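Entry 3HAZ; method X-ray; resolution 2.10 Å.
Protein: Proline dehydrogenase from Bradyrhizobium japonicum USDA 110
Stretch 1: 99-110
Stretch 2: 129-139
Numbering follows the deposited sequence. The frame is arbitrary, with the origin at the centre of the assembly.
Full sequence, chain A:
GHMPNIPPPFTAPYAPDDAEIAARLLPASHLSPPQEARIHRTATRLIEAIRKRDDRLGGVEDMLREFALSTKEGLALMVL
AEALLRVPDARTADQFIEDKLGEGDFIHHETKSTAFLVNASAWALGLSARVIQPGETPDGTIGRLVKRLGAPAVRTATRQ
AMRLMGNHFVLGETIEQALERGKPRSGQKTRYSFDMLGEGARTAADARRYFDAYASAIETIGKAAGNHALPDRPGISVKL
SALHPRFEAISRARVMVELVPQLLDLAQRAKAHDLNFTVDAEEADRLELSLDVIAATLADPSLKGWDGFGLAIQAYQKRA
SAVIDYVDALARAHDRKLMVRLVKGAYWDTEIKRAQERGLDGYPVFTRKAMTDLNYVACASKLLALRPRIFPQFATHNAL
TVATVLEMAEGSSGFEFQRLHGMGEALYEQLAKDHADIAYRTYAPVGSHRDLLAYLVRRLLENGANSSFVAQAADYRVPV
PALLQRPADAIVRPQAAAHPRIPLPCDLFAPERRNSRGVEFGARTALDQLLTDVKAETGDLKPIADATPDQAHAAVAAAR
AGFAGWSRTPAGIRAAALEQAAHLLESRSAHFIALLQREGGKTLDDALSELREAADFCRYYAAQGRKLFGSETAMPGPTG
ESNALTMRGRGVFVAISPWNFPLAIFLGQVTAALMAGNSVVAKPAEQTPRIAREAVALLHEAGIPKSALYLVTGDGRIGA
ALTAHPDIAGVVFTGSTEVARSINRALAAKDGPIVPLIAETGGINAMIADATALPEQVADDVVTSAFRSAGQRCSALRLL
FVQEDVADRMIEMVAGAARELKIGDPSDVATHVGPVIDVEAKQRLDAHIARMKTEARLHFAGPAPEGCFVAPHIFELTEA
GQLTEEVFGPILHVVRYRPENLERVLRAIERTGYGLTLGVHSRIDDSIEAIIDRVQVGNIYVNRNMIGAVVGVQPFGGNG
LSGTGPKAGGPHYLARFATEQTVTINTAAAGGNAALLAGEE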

ATOM      1  N   ASP A  99      24.605 -10.136  50.870  1.00 30.76           N
ATOM      2  CA  ASP A  99      26.030  -9.892  50.645  1.00 32.84           C
ATOM      3  C   ASP A  99      26.558 -10.407  49.315  1.00 28.68           C
ATOM      4  O   ASP A  99      27.423  -9.780  48.714  1.00 35.58           O
ATOM      5  CB  ASP A  99      26.867 -10.486  51.782  1.00 37.73           C
ATOM      6  CG  ASP A  99      26.625  -9.792  53.115  1.00 43.24           C
ATOM      7  OD1 ASP A  99      26.007  -8.703  53.126  1.00 41.28           O
ATOM      8  OD2 ASP A  99      27.059 -10.338  54.151  1.00 40.04           O
ATOM      9  N   LYS A 100      26.047 -11.547  48.863  1.00 29.35           N
ATOM     10  CA  LYS A 100      26.623 -12.243  47.712  1.00 24.92           C
ATOM     11  C   LYS A 100      25.736 -12.179  46.474  1.00 28.20           C
ATOM     12  O   LYS A 100      26.189 -11.820  45.386  1.00 27.66           O
ATOM     13  CB  LYS A 100      26.891 -13.712  48.064  1.00 29.67           C
ATOM     14  CG  LYS A 100      27.834 -13.917  49.240  1.00 37.16           C
ATOM     15  CD  LYS A 100      29.243 -13.462  48.891  1.00 47.05           C
ATOM     16  CE  LYS A 100      30.196 -13.641  50.066  1.00 53.02           C
ATOM     17  NZ  LYS A 100      31.558 -13.106  49.761  1.00 59.31           N
ATOM     18  N   LEU A 101      24.475 -12.554  46.649  1.00 31.08           N
ATOM     19  CA  LEU A 101      23.514 -12.557  45.557  1.00 28.45           C
ATOM     20  C   LEU A 101      23.420 -11.174  44.915  1.00 31.60           C
ATOM     21  O   LEU A 101      23.296 -10.168  45.609  1.00 29.70           O
ATOM     22  CB  LEU A 101      22.140 -13.001  46.059  1.00 19.13           C
ATOM     23  CG  LEU A 101      21.035 -13.041  44.998  1.00 27.73           C
ATOM     24  CD1 LEU A 101      21.445 -13.933  43.832  1.00 24.29           C
ATOM     25  CD2 LEU A 101      19.720 -13.511  45.607  1.00 25.12           C
ATOM     26  N   GLY A 102      23.501 -11.125  43.591  1.00 27.06           N
ATOM     27  CA  GLY A 102      23.360  -9.870  42.881  1.00 26.67           C
ATOM     28  C   GLY A 102      24.627  -9.039  42.873  1.00 27.74           C
ATOM     29  O   GLY A 102      24.733  -8.071  42.123  1.00 27.34           O
ATOM     30  N   GLU A 103      25.597  -9.422  43.698  1.00 22.88           N
ATOM     31  CA  GLU A 103      26.873  -8.714  43.732  1.00 28.27           C
ATOM     32  C   GLU A 103      27.826  -9.225  42.664  1.00 32.11           C
ATOM     33  O   GLU A 103      28.683  -8.487  42.177  1.00 33.27           O
ATOM     34  CB  GLU A 103      27.517  -8.834  45.115  1.00 32.24           C
ATOM     35  CG  GLU A 103      26.885  -7.921  46.144  1.00 34.88           C
ATOM     36  CD  GLU A 103      26.748  -6.504  45.625  1.00 43.12           C
ATOM     37  OE1 GLU A 103      27.743  -5.975  45.084  1.00 50.29           O
ATOM     38  OE2 GLU A 103      25.648  -5.923  45.743  1.00 44.84           O
ATOM     39  N   GLY A 104      27.664 -10.493  42.301  1.00 27.89           N
ATOM     40  CA  GLY A 104      28.565 -11.159  41.380  1.00 26.70           C
ATOM     41  C   GLY A 104      28.342 -12.658  41.435  1.00 24.81           C
ATOM     42  O   GLY A 104      27.320 -13.115  41.948  1.00 25.66           O
ATOM     43  N   ASP A 105      29.290 -13.426  40.903  1.00 30.39           N
ATOM     44  CA  ASP A 105      29.158 -14.878  40.874  1.00 27.91           C
ATOM     45  C   ASP A 105      27.798 -15.293  40.341  1.00 23.56           C
ATOM     46  O   ASP A 105      27.205 -16.267  40.810  1.00 21.23           O
ATOM     47  CB  ASP A 105      29.369 -15.458  42.272  1.00 28.81           C
ATOM     48  CG  ASP A 105      30.815 -15.791  42.541  1.00 33.48           C
ATOM     49  OD1 ASP A 105      31.587 -15.869  41.562  1.00 38.34           O
ATOM     50  OD2 ASP A 105      31.181 -15.983  43.719  1.00 31.73           O
ATOM     51  N   PHE A 106      27.317 -14.548  39.347  1.00 14.33           N
ATOM     52  CA  PHE A 106      25.973 -14.738  38.816  1.00 21.47           C
ATOM     53  C   PHE A 106      25.745 -16.144  38.258  1.00 26.22           C
ATOM     54  O   PHE A 106      24.764 -16.807  38.609  1.00 24.88           O
ATOM     55  CB  PHE A 106      25.684 -13.696  37.729  1.00 25.15           C
ATOM     56  CG  PHE A 106      25.906 -12.275  38.174  1.00 23.59           C
ATOM     57  CD1 PHE A 106      25.085 -11.699  39.124  1.00 22.98           C
ATOM     58  CD2 PHE A 106      26.935 -11.518  37.636  1.00 26.95           C
ATOM     59  CE1 PHE A 106      25.282 -10.388  39.529  1.00 24.02           C
ATOM     60  CE2 PHE A 106      27.141 -10.212  38.039  1.00 31.84           C
ATOM     61  CZ  PHE A 106      26.310  -9.646  38.990  1.00 24.87           C
ATOM     62  N   ILE A 107      26.642 -16.578  37.373  1.00 19.68           N
ATOM     63  CA  ILE A 107      26.509 -17.878  36.712  1.00 23.17           C
ATOM     64  C   ILE A 107      26.766 -18.998  37.725  1.00 25.27           C
ATOM     65  O   ILE A 107      26.067 -20.013  37.737  1.00 23.23           O
ATOM     66  CB  ILE A 107      27.423 -17.971  35.448  1.00 31.49           C
ATOM     67  CG1 ILE A 107      26.862 -17.076  34.335  1.00 27.65           C
ATOM     68  CG2 ILE A 107      27.557 -19.411  34.938  1.00 23.36           C
ATOM     69  CD1 ILE A 107      27.752 -16.974  33.088  1.00 27.79           C
ATOM     70  N   HIS A 108      27.741 -18.777  38.604  1.00 25.88           N
ATOM     71  CA  HIS A 108      28.045 -19.701  39.692  1.00 27.37           C
ATOM     72  C   HIS A 108      26.818 -19.967  40.572  1.00 26.70           C
ATOM     73  O   HIS A 108      26.507 -21.118  40.889  1.00 19.97           O
ATOM     74  CB  HIS A 108      29.203 -19.153  40.541  1.00 35.57           C
ATOM     75  CG  HIS A 108      29.686 -20.097  41.599  1.00 28.03           C
ATOM     76  ND1 HIS A 108      30.470 -21.194  41.317  1.00 35.39           N
ATOM     77  CD2 HIS A 108      29.515 -20.096  42.943  1.00 32.26           C
ATOM     78  CE1 HIS A 108      30.750 -21.835  42.439  1.00 28.42           C
ATOM     79  NE2 HIS A 108      30.185 -21.188  43.440  1.00 22.92           N
ATOM     80  N   HIS A 109      26.109 -18.909  40.957  1.00 23.91           N
ATOM     81  CA  HIS A 109      24.917 -19.082  41.778  1.00 22.55           C
ATOM     82  C   HIS A 109      23.829 -19.857  41.047  1.00 16.73           C
ATOM     83  O   HIS A 109      23.194 -20.740  41.629  1.00 18.99           O
ATOM     84  CB  HIS A 109      24.372 -17.737  42.282  1.00 26.53           C
ATOM     85  CG  HIS A 109      25.315 -17.001  43.181  1.00 25.70           C
ATOM     86  ND1 HIS A 109      25.253 -15.637  43.370  1.00 23.14           N
ATOM     87  CD2 HIS A 109      26.356 -17.437  43.931  1.00 24.31           C
ATOM     88  CE1 HIS A 109      26.208 -15.266  44.203  1.00 29.38           C
ATOM     89  NE2 HIS A 109      26.890 -16.339  44.562  1.00 25.96           N
ATOM     90  N   GLU A 110      23.601 -19.515  39.781  1.00 16.65           N
ATOM     91  CA  GLU A 110      22.606 -20.213  38.974  1.00 20.27           C
ATOM     92  C   GLU A 110      22.990 -21.683  38.788  1.00 22.91           C
ATOM     93  O   GLU A 110      22.152 -22.576  38.884  1.00 22.92           O
ATOM     94  CB  GLU A 110      22.445 -19.542  37.602  1.00 21.44           C
ATOM     95  CG  GLU A 110      21.355 -20.179  36.749  1.00 17.97           C
ATOM     96  CD  GLU A 110      21.052 -19.412  35.462  1.00 23.22           C
ATOM     97  OE1 GLU A 110      21.820 -18.497  35.101  1.00 19.67           O
ATOM     98  OE2 GLU A 110      20.038 -19.737  34.808  1.00 24.25           O
ATOM     99  N   ALA A 129      32.205 -20.711  50.887  1.00 87.87           N
ATOM    100  CA  ALA A 129      32.383 -19.265  50.953  1.00 87.64           C
ATOM    101  C   ALA A 129      33.393 -18.771  49.918  1.00 90.94           C
ATOM    102  O   ALA A 129      34.599 -18.980  50.067  1.00 90.54           O
ATOM    103  CB  ALA A 129      32.806 -18.846  52.354  1.00 82.40           C
ATOM    104  N   ARG A 130      32.891 -18.123  48.869  1.00 89.32           N
ATOM    105  CA  ARG A 130      33.740 -17.511  47.849  1.00 85.09           C
ATOM    106  C   ARG A 130      34.027 -16.046  48.177  1.00 86.72           C
ATOM    107  O   ARG A 130      33.557 -15.521  49.187  1.00 89.95           O
ATOM    108  CB  ARG A 130      33.082 -17.603  46.469  1.00 77.40           C
ATOM    109  CG  ARG A 130      33.435 -18.843  45.665  1.00 69.25           C
ATOM    110  CD  ARG A 130      32.934 -18.711  44.231  1.00 68.25           C
ATOM    111  NE  ARG A 130      33.605 -19.638  43.323  1.00 67.99           N
ATOM    112  CZ  ARG A 130      33.549 -19.562  41.997  1.00 67.42           C
ATOM    113  NH1 ARG A 130      34.195 -20.449  41.251  1.00 73.02           N
ATOM    114  NH2 ARG A 130      32.851 -18.598  41.414  1.00 60.01           N
ATOM    115  N   VAL A 131      34.799 -15.392  47.316  1.00 84.07           N
ATOM    116  CA  VAL A 131      35.063 -13.963  47.449  1.00 85.25           C
ATOM    117  C   VAL A 131      34.741 -13.257  46.135  1.00 84.69           C
ATOM    118  O   VAL A 131      35.404 -13.488  45.122  1.00 86.80           O
ATOM    119  CB  VAL A 131      36.530 -13.689  47.831  1.00 85.95           C
ATOM    120  N   ILE A 132      33.722 -12.400  46.152  1.00 79.96           N
ATOM    121  CA  ILE A 132      33.245 -11.754  44.929  1.00 72.47           C
ATOM    122  C   ILE A 132      33.959 -10.436  44.613  1.00 74.41           C
ATOM    123  O   ILE A 132      33.784  -9.436  45.311  1.00 74.39           O
ATOM    124  CB  ILE A 132      31.721 -11.505  44.972  1.00 61.82           C
ATOM    125  CG1 ILE A 132      30.961 -12.819  45.159  1.00 56.66           C
ATOM    126  CG2 ILE A 132      31.260 -10.806  43.704  1.00 56.53           C
ATOM    127  CD1 ILE A 132      29.452 -12.647  45.238  1.00 50.52           C
ATOM    128  N   GLN A 133      34.760 -10.446  43.551  1.00 74.71           N
ATOM    129  CA  GLN A 133      35.433  -9.241  43.081  1.00 74.75           C
ATOM    130  C   GLN A 133      34.419  -8.278  42.475  1.00 74.23           C
ATOM    131  O   GLN A 133      33.471  -8.704  41.814  1.00 69.63           O
ATOM    132  CB  GLN A 133      36.507  -9.591  42.048  1.00 74.41           C
ATOM    133  N   PRO A 134      34.614  -6.972  42.702  1.00 73.34           N
ATOM    134  CA  PRO A 134      33.700  -5.940  42.207  1.00 69.53           C
ATOM    135  C   PRO A 134      33.826  -5.739  40.701  1.00 68.23           C
ATOM    136  O   PRO A 134      34.839  -6.116  40.113  1.00 69.57           O
ATOM    137  CB  PRO A 134      34.167  -4.674  42.940  1.00 74.44           C
ATOM    138  CG  PRO A 134      35.060  -5.157  44.049  1.00 79.71           C
ATOM    139  CD  PRO A 134      35.690  -6.401  43.527  1.00 77.50           C
ATOM    140  N   GLY A 135      32.798  -5.158  40.087  1.00 66.74           N
ATOM    141  CA  GLY A 135      32.837  -4.808  38.678  1.00 62.39           C
ATOM    142  C   GLY A 135      32.633  -5.963  37.713  1.00 60.92           C
ATOM    143  O   GLY A 135      32.913  -5.837  36.521  1.00 57.74           O
ATOM    144  N   GLU A 136      32.142  -7.088  38.221  1.00 61.10           N
ATOM    145  CA  GLU A 136      31.904  -8.256  37.377  1.00 58.76           C
ATOM    146  C   GLU A 136      30.802  -7.995  36.357  1.00 53.81           C
ATOM    147  O   GLU A 136      29.733  -7.487  36.699  1.00 54.97           O
ATOM    148  CB  GLU A 136      31.546  -9.479  38.227  1.00 62.75           C
ATOM    149  CG  GLU A 136      31.094 -10.682  37.413  1.00 64.01           C
ATOM    150  CD  GLU A 136      30.904 -11.931  38.256  1.00 67.16           C
ATOM    151  OE1 GLU A 136      31.430 -11.976  39.390  1.00 63.44           O
ATOM    152  OE2 GLU A 136      30.229 -12.871  37.781  1.00 67.08           O
ATOM    153  N   THR A 137      31.072  -8.340  35.102  1.00 43.68           N
ATOM    154  CA  THR A 137      30.069  -8.238  34.057  1.00 39.25           C
ATOM    155  C   THR A 137      28.851  -9.077  34.434  1.00 35.12           C
ATOM    156  O   THR A 137      28.963 -10.274  34.677  1.00 37.42           O
ATOM    157  CB  THR A 137      30.622  -8.704  32.697  1.00 44.35           C
ATOM    158  N   PRO A 138      27.681  -8.439  34.516  1.00 40.46           N
ATOM    159  CA  PRO A 138      26.455  -9.163  34.862  1.00 35.22           C
ATOM    160  C   PRO A 138      26.007 -10.078  33.730  1.00 31.06           C
ATOM    161  O   PRO A 138      25.399  -9.618  32.768  1.00 35.65           O
ATOM    162  CB  PRO A 138      25.432  -8.041  35.066  1.00 42.03           C
ATOM    163  CG  PRO A 138      26.252  -6.811  35.322  1.00 51.34           C
ATOM    164  CD  PRO A 138      27.471  -6.984  34.473  1.00 47.08           C
ATOM    165  N   ASP A 139      26.302 -11.364  33.854  1.00 29.13           N
ATOM    166  CA  ASP A 139      25.875 -12.340  32.861  1.00 24.54           C
ATOM    167  C   ASP A 139      25.094 -13.460  33.527  1.00 22.73           C
ATOM    168  O   ASP A 139      24.947 -13.475  34.742  1.00 27.57           O
ATOM    169  CB  ASP A 139      27.073 -12.899  32.089  1.00 30.56           C
ATOM    170  CG  ASP A 139      28.181 -13.389  32.999  1.00 35.76           C
ATOM    171  OD1 ASP A 139      27.997 -13.378  34.236  1.00 38.81           O
ATOM    172  OD2 ASP A 139      29.239 -13.785  32.471  1.00 37.27           O
TER
HETATM  173  O   HOH W   1      30.861  -7.803  40.648  1.00 48.84           O
HETATM  174  O   HOH W   2      28.981 -14.840  36.223  1.00 30.26           O

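The guanidinium of Arg-130 lies flat on the imidazole of His-108, with the planes only 6° apart and the centres separated by 3.7 Å, and at the same time reaches edge-on to a carboxylate. NH2 of Arg-130 sits 3.0 Å from OD1 of Asp-105, a salt bridge whose hydrogen bond is weak, the N-H...acceptor angle being 133°. The two contacts are compatible because a guanidinium directs its N-H groups within its plane and leaves its faces free for stacking. The aliphatic part of the arginine joins in, with Arg-130 CD 4.0 Å from the centroid of the His-108 ring and over its face. Arg-130 is nevertheless exposed and poorly ordered, so these details carry some uncertainty.

Asp-105 immediately precedes the helix that begins at Phe-106. Its side chain makes no capping bond and turns instead to Arg-130, while its backbone N donates to OE1 of Glu-136 at 3.0 Å with a nearly straight angle of 166°. Glu-136 reaches this amide through an extended side chain, with chi1 and chi2 both t. The approach brings two acidic groups together, Asp-105 OD1 and Glu-136 OE1 being 4.5 Å apart; the salt bridge to Arg-130 places a positive charge beside the aspartate.

Gly-104 lets the two stretches come close here. Its CA is 3.6 Å from both Ile-132 CG2 and Glu-136 OE1, and a CB in the ideal position would clash with both atoms. Ile-132 points toward stretch 1 and has the largest area covered in this contact, 110 Å² of the 718 Å² buried in total. Its CD1 lies 3.4 Å from Lys-100 O and 3.7 Å from Lys-100 CD, so the lysine contributes its aliphatic chain as well as its charge: beyond these methylenes, Lys-100 NZ donates to Arg-130 O at 3.2 Å.

Farther along, the buried Phe-106 points toward the end of stretch 2, where its broad apolar ring can pack against proline carbons, CE2 lying 3.4 Å from Pro-138 CA. The slightly positive C-H groups at the ring edge suit the carbonyl oxygen of Thr-137, whose O is 3.8 Å from Phe-106 CD2, and Phe-106 CB is 3.1 Å from Asp-139 O.

Two waters complete the junction. Water 1 donates to Glu-103 O (2.7 Å) and Gln-133 O (3.0 Å) and accepts from Glu-136 N (2.8 Å), linking three backbone groups. Water 2 accepts from Ile-107 N (3.1 Å), in the first turn of the helix, and donates to Glu-136 OE2 (2.8 Å) and Asp-139 OD1 (2.7 Å), thereby connecting that turn to two carboxylates.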